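Local coordinates for protein exopolyphosphatase (Aquifex aeolicus, PDB 1T6C) that probably hydrolyses phosphoanhydride bonds of inorganic polyphosphate or guanosine pentaphosphate, as a calcium-bound, actin-like member of the Ppx/GppA phosphatase family, at residues R13-D18 against K75-F80; T27-Q30 against K35-I38. One frame throughout, in Å; residues are numbered along the deposited sequence.

Interaction 1: residues R13-D18 against K75-F80; sequences RVASID and KLIDEF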
loop_
_atom_site.group_PDB
_atom_site.type_symbol
_atom_site.label_atom_id
_atom_site.label_comp_id
_atom_site.label_asym_id
_atom_site.label_seq_id
_atom_site.Cartn_x
_atom_site.Cartn_y
_atom_site.Cartn_z
ATOM N N ARG A 13 -16.821 -16.921 -3.595
ATOM C CA ARG A 13 -16.236 -15.953 -2.674
ATOM C C ARG A 13 -14.773 -16.288 -2.409
ATOM O O ARG A 13 -14.388 -17.462 -2.296
ATOM C CB ARG A 13 -17.022 -15.917 -1.378
ATOM C CG ARG A 13 -18.425 -15.400 -1.565
ATOM C CD ARG A 13 -19.266 -15.568 -0.349
ATOM N NE ARG A 13 -20.501 -14.821 -0.474
ATOM C CZ ARG A 13 -21.413 -14.795 0.469
ATOM N NH1 ARG A 13 -21.232 -15.457 1.614
ATOM N NH2 ARG A 13 -22.504 -14.085 0.301
ATOM N N VAL A 14 -13.951 -15.238 -2.302
ATOM C CA VAL A 14 -12.504 -15.341 -2.074
ATOM C C VAL A 14 -12.137 -14.320 -1.008
ATOM O O VAL A 14 -12.855 -13.348 -0.789
ATOM C CB VAL A 14 -11.691 -15.138 -3.393
ATOM C CG1 VAL A 14 -12.109 -16.208 -4.392
ATOM C CG2 VAL A 14 -11.858 -13.767 -3.972
ATOM N N ALA A 15 -11.050 -14.570 -0.306
ATOM C CA ALA A 15 -10.617 -13.672 0.743
ATOM C C ALA A 15 -9.118 -13.558 0.819
ATOM O O ALA A 15 -8.379 -14.480 0.472
ATOM C CB ALA A 15 -11.112 -14.152 2.058
ATOM N N SER A 16 -8.685 -12.423 1.360
ATOM C CA SER A 16 -7.287 -12.162 1.632
ATOM C C SER A 16 -7.156 -11.703 3.059
ATOM O O SER A 16 -8.057 -11.035 3.568
ATOM C CB SER A 16 -6.672 -11.112 0.682
ATOM O OG SER A 16 -7.235 -9.851 0.892
ATOM N N ILE A 17 -6.053 -12.088 3.680
ATOM C CA ILE A 17 -5.671 -11.597 5.018
ATOM C C ILE A 17 -4.266 -11.056 4.854
ATOM O O ILE A 17 -3.399 -11.712 4.278
ATOM C CB ILE A 17 -5.717 -12.727 6.019
ATOM C CG1 ILE A 17 -7.158 -13.179 6.245
ATOM C CG2 ILE A 17 -5.066 -12.291 7.309
ATOM C CD1 ILE A 17 -7.290 -14.394 7.123
ATOM N N ASP A 18 -4.048 -9.842 5.338
ATOM C CA ASP A 18 -2.738 -9.207 5.355
ATOM C C ASP A 18 -2.363 -8.841 6.787
ATOM O O ASP A 18 -3.090 -8.137 7.462
ATOM C CB ASP A 18 -2.604 -8.059 4.367
ATOM C CG ASP A 18 -3.452 -6.935 4.669
ATOM O OD1 ASP A 18 -4.699 -7.107 4.587
ATOM O OD2 ASP A 18 -2.973 -5.810 4.973
ATOM N N LYS A 75 -13.439 -17.572 11.452
ATOM C CA LYS A 75 -14.853 -17.857 11.731
ATOM C C LYS A 75 -15.731 -17.194 10.656
ATOM O O LYS A 75 -16.700 -17.804 10.195
ATOM C CB LYS A 75 -15.244 -17.341 13.119
ATOM C CG LYS A 75 -14.841 -18.251 14.238
ATOM C CD LYS A 75 -15.259 -17.657 15.591
ATOM C CE LYS A 75 -14.727 -18.498 16.749
ATOM N NZ LYS A 75 -14.753 -17.770 18.052
ATOM N N LEU A 76 -15.379 -15.970 10.268
ATOM C CA LEU A 76 -16.081 -15.265 9.201
ATOM C C LEU A 76 -15.891 -15.974 7.866
ATOM O O LEU A 76 -16.842 -16.165 7.122
ATOM C CB LEU A 76 -15.622 -13.817 9.088
ATOM C CG LEU A 76 -15.977 -12.930 10.282
ATOM C CD1 LEU A 76 -15.241 -11.599 10.194
ATOM C CD2 LEU A 76 -17.480 -12.708 10.371
ATOM N N ILE A 77 -14.666 -16.396 7.570
ATOM C CA ILE A 77 -14.396 -17.114 6.312
ATOM C C ILE A 77 -15.253 -18.378 6.229
ATOM O O ILE A 77 -15.825 -18.697 5.203
ATOM C CB ILE A 77 -12.880 -17.422 6.272
ATOM C CG1 ILE A 77 -12.124 -16.130 5.916
ATOM C CG2 ILE A 77 -12.551 -18.623 5.414
ATOM C CD1 ILE A 77 -10.680 -16.236 6.148
ATOM N N ASP A 78 -15.362 -19.084 7.354
ATOM C CA ASP A 78 -16.166 -20.304 7.444
ATOM C C ASP A 78 -17.658 -20.012 7.258
ATOM O O ASP A 78 -18.326 -20.642 6.422
ATOM C CB ASP A 78 -15.965 -20.966 8.837
ATOM C CG ASP A 78 -14.555 -21.541 9.058
ATOM O OD1 ASP A 78 -13.736 -21.601 8.095
ATOM O OD2 ASP A 78 -14.194 -21.955 10.206
ATOM N N GLU A 79 -18.169 -19.031 7.989
ATOM C CA GLU A 79 -19.619 -18.714 7.941
ATOM C C GLU A 79 -20.030 -18.202 6.547
ATOM O O GLU A 79 -21.129 -18.543 6.052
ATOM C CB GLU A 79 -20.001 -17.714 9.049
ATOM C CG GLU A 79 -21.474 -17.257 9.074
ATOM C CD GLU A 79 -22.370 -18.025 10.049
ATOM O OE1 GLU A 79 -21.845 -18.838 10.849
ATOM O OE2 GLU A 79 -23.603 -17.745 10.077
ATOM N N PHE A 80 -19.133 -17.444 5.902
ATOM C CA PHE A 80 -19.394 -16.842 4.596
ATOM C C PHE A 80 -19.106 -17.815 3.460
ATOM O O PHE A 80 -19.273 -17.458 2.280
ATOM C CB PHE A 80 -18.502 -15.616 4.369
ATOM C CG PHE A 80 -19.074 -14.322 4.850
ATOM C CD1 PHE A 80 -19.195 -14.045 6.197
ATOM C CD2 PHE A 80 -19.440 -13.329 3.916
ATOM C CE1 PHE A 80 -19.692 -12.823 6.640
ATOM C CE2 PHE A 80 -19.957 -12.102 4.347
ATOM C CZ PHE A 80 -20.081 -11.849 5.703
#
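Arg13 reaches from strand 12-19 to the carbonyl oxygen of Phe80, the residue that follows the last turn of helix 60-79. Its NH1 donates to Phe80 O over 2.9 Å with an N-H...O angle of 158°. The acceptor lies close to the plane of the guanidinium, at its edge, whereas seen from the peptide the donor is tilted 24° out of the carbonyl plane. The same nitrogen passes 3.6 Å from CD2 of the Phe80 ring, which it approaches obliquely, and CD of Arg13 comes within 3.2 Å of Phe80 O. One backbone oxygen is thus met by both the aliphatic and the polar part of the arginine. CG anti to the carbonyl carbon (chi1 -66°) sets the direction of the side chain, and its extended course from CG to NE gives it the reach.

Further along the strand the contact turns apolar. Ile77, one helical turn before Phe80, extends its CG1 branch toward the sheet, where CD1 meets CD1 of Ile17 at 4.0 Å; CG1 passes Ala15 CB more loosely, at 4.5 Å. Arg13, Ala15 and Ile17, every second residue of the strand, thereby form the surface under the helix end.

Beyond these contacts, Ile77 also packs on Val85 of the parallel strand 84-89, and Phe80 on Leu40 of strand 35-45. Helix 300-313 covers the other face through Val14 and Ser16. Strand 12-19, helix 60-79 and strand 84-89 belong to the layered alpha/beta architecture of the actin-like fold, with helices packed on both faces of a mixed sheet.

Interaction 2: residues T27-Q30 against K35-I38; sequences TIAQ and KLSI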
loop_
_atom_site.group_PDB
_atom_site.type_symbol
_atom_site.label_atom_id
_atom_site.label_comp_id
_atom_site.label_asym_id
_atom_site.label_seq_id
_atom_site.Cartn_x
_atom_site.Cartn_y
_atom_site.Cartn_z
ATOM N N THR A 27 -10.233 -9.114 3.851
ATOM C CA THR A 27 -11.047 -8.668 2.744
ATOM C C THR A 27 -11.731 -9.868 2.085
ATOM O O THR A 27 -11.075 -10.820 1.758
ATOM C CB THR A 27 -10.180 -7.919 1.688
ATOM O OG1 THR A 27 -9.381 -6.902 2.326
ATOM C CG2 THR A 27 -11.076 -7.218 0.658
ATOM N N ILE A 28 -13.048 -9.820 1.943
ATOM C CA ILE A 28 -13.821 -10.892 1.319
ATOM C C ILE A 28 -14.487 -10.293 0.101
ATOM O O ILE A 28 -15.074 -9.210 0.194
ATOM C CB ILE A 28 -14.881 -11.509 2.243
ATOM C CG1 ILE A 28 -14.262 -12.057 3.541
ATOM C CG2 ILE A 28 -15.615 -12.617 1.512
ATOM C CD1 ILE A 28 -15.240 -12.729 4.489
ATOM N N ALA A 29 -14.399 -10.992 -1.029
ATOM C CA ALA A 29 -14.996 -10.525 -2.272
ATOM C C ALA A 29 -15.822 -11.654 -2.867
ATOM O O ALA A 29 -15.576 -12.830 -2.589
ATOM C CB ALA A 29 -13.953 -10.093 -3.205
ATOM N N GLN A 30 -16.810 -11.282 -3.669
ATOM C CA GLN A 30 -17.476 -12.251 -4.556
ATOM C C GLN A 30 -17.025 -12.024 -5.976
ATOM O O GLN A 30 -16.760 -10.898 -6.367
ATOM C CB GLN A 30 -18.999 -12.136 -4.433
ATOM C CG GLN A 30 -19.590 -10.832 -4.835
ATOM C CD GLN A 30 -21.056 -10.948 -5.312
ATOM O OE1 GLN A 30 -21.440 -10.358 -6.354
ATOM N NE2 GLN A 30 -21.862 -11.696 -4.559
ATOM N N LYS A 35 -16.633 -10.305 -12.513
ATOM C CA LYS A 35 -16.638 -9.080 -11.733
ATOM C C LYS A 35 -16.392 -9.374 -10.241
ATOM O O LYS A 35 -17.141 -10.109 -9.608
ATOM C CB LYS A 35 -17.973 -8.360 -11.912
ATOM C CG LYS A 35 -17.933 -6.836 -11.788
ATOM C CD LYS A 35 -17.111 -6.116 -12.912
ATOM C CE LYS A 35 -17.229 -6.748 -14.326
ATOM N NZ LYS A 35 -16.149 -7.769 -14.604
ATOM N N LEU A 36 -15.334 -8.774 -9.698
ATOM C CA LEU A 36 -15.019 -8.822 -8.270
ATOM C C LEU A 36 -15.688 -7.670 -7.532
ATOM O O LEU A 36 -15.493 -6.500 -7.900
ATOM C CB LEU A 36 -13.515 -8.663 -8.075
ATOM C CG LEU A 36 -12.590 -9.829 -7.814
ATOM C CD1 LEU A 36 -11.191 -9.243 -7.625
ATOM C CD2 LEU A 36 -12.985 -10.646 -6.627
ATOM N N SER A 37 -16.463 -7.976 -6.495
ATOM C CA SER A 37 -17.026 -6.956 -5.626
ATOM C C SER A 37 -16.671 -7.305 -4.198
ATOM O O SER A 37 -16.811 -8.471 -3.804
ATOM C CB SER A 37 -18.549 -6.945 -5.757
ATOM O OG SER A 37 -18.965 -6.780 -7.106
ATOM N N ILE A 38 -16.242 -6.308 -3.427
ATOM C CA ILE A 38 -15.882 -6.514 -2.036
ATOM C C ILE A 38 -17.152 -6.521 -1.212
ATOM O O ILE A 38 -17.943 -5.586 -1.290
ATOM C CB ILE A 38 -14.959 -5.344 -1.547
ATOM C CG1 ILE A 38 -13.815 -5.067 -2.539
ATOM C CG2 ILE A 38 -14.442 -5.634 -0.159
ATOM C CD1 ILE A 38 -13.067 -6.284 -3.001
HETATM O O HOH W 1 -19.365 -9.138 -8.234
#
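Gln30 and Ser37 face each other as an antiparallel hydrogen-bonded pair in the beta hairpin made by strands 23-32 and 35-45. Gln30 N donates to Ser37 O at 2.8 Å, and Ser37 N returns a bond to Gln30 O at 2.9 Å, the two reciprocal bonds closing the ring of the pair. Gln30 has the most surface buried by the contact; its CG, set between the backbone N and the carbonyl carbon (chi1 62°), lies beside CB of Ser37 at 4.1 Å.

Ile38, next in buried area, forms the neighbouring non-hydrogen-bonded pair with Ala29 on the opposite face of the sheet. In one of its two modelled conformers its branches divide the work: CD1 rests against CB of Ala29 at 3.9 Å, while CG2 reaches CG2 of Thr27 at 3.8 Å. CD2 of Leu36 meets the same Ala29 CB at 3.6 Å, from a direction about at right angles to that of Ile38 CD1. Helix 300-313 packs on this apolar face, with Leu305 touching Thr27, Ala29 and Ile38, and Val306 touching Leu36.

Gln30 O, which accepts from Ser37 N, is also approached by the CA-H of Leu36. Tyr132 OH takes part in a hydrogen bond with Leu36 N. On the face of Gln30 and Ser37, a single water joins the two strands: in one of the two Ser37 conformers it accepts a bond of 2.6 Å from OG, and it donates to Gln30 OE1 and, over 2.8 Å, to Lys35 O.

The two interactions lie about 11 Å apart, centre to centre, on the same side of the chain's centre, and share one five-stranded mixed sheet. Along the chain, strand 12-19 comes first, then both strands of interaction 2, and finally the helix end that packs back on strand 12-19 in interaction 1. Strands 12-19 and 23-32 are antiparallel neighbours, probably joined by backbone hydrogen bonds from Ala29 N to Val14 O and from Ser16 N to Thr27 O. Interaction 2 thus continues the sheet to its outermost strand, 35-45, while interaction 1 attaches a helix to one face. Both lie away from the calcium site and belong to the structural framework of the actin-like fold.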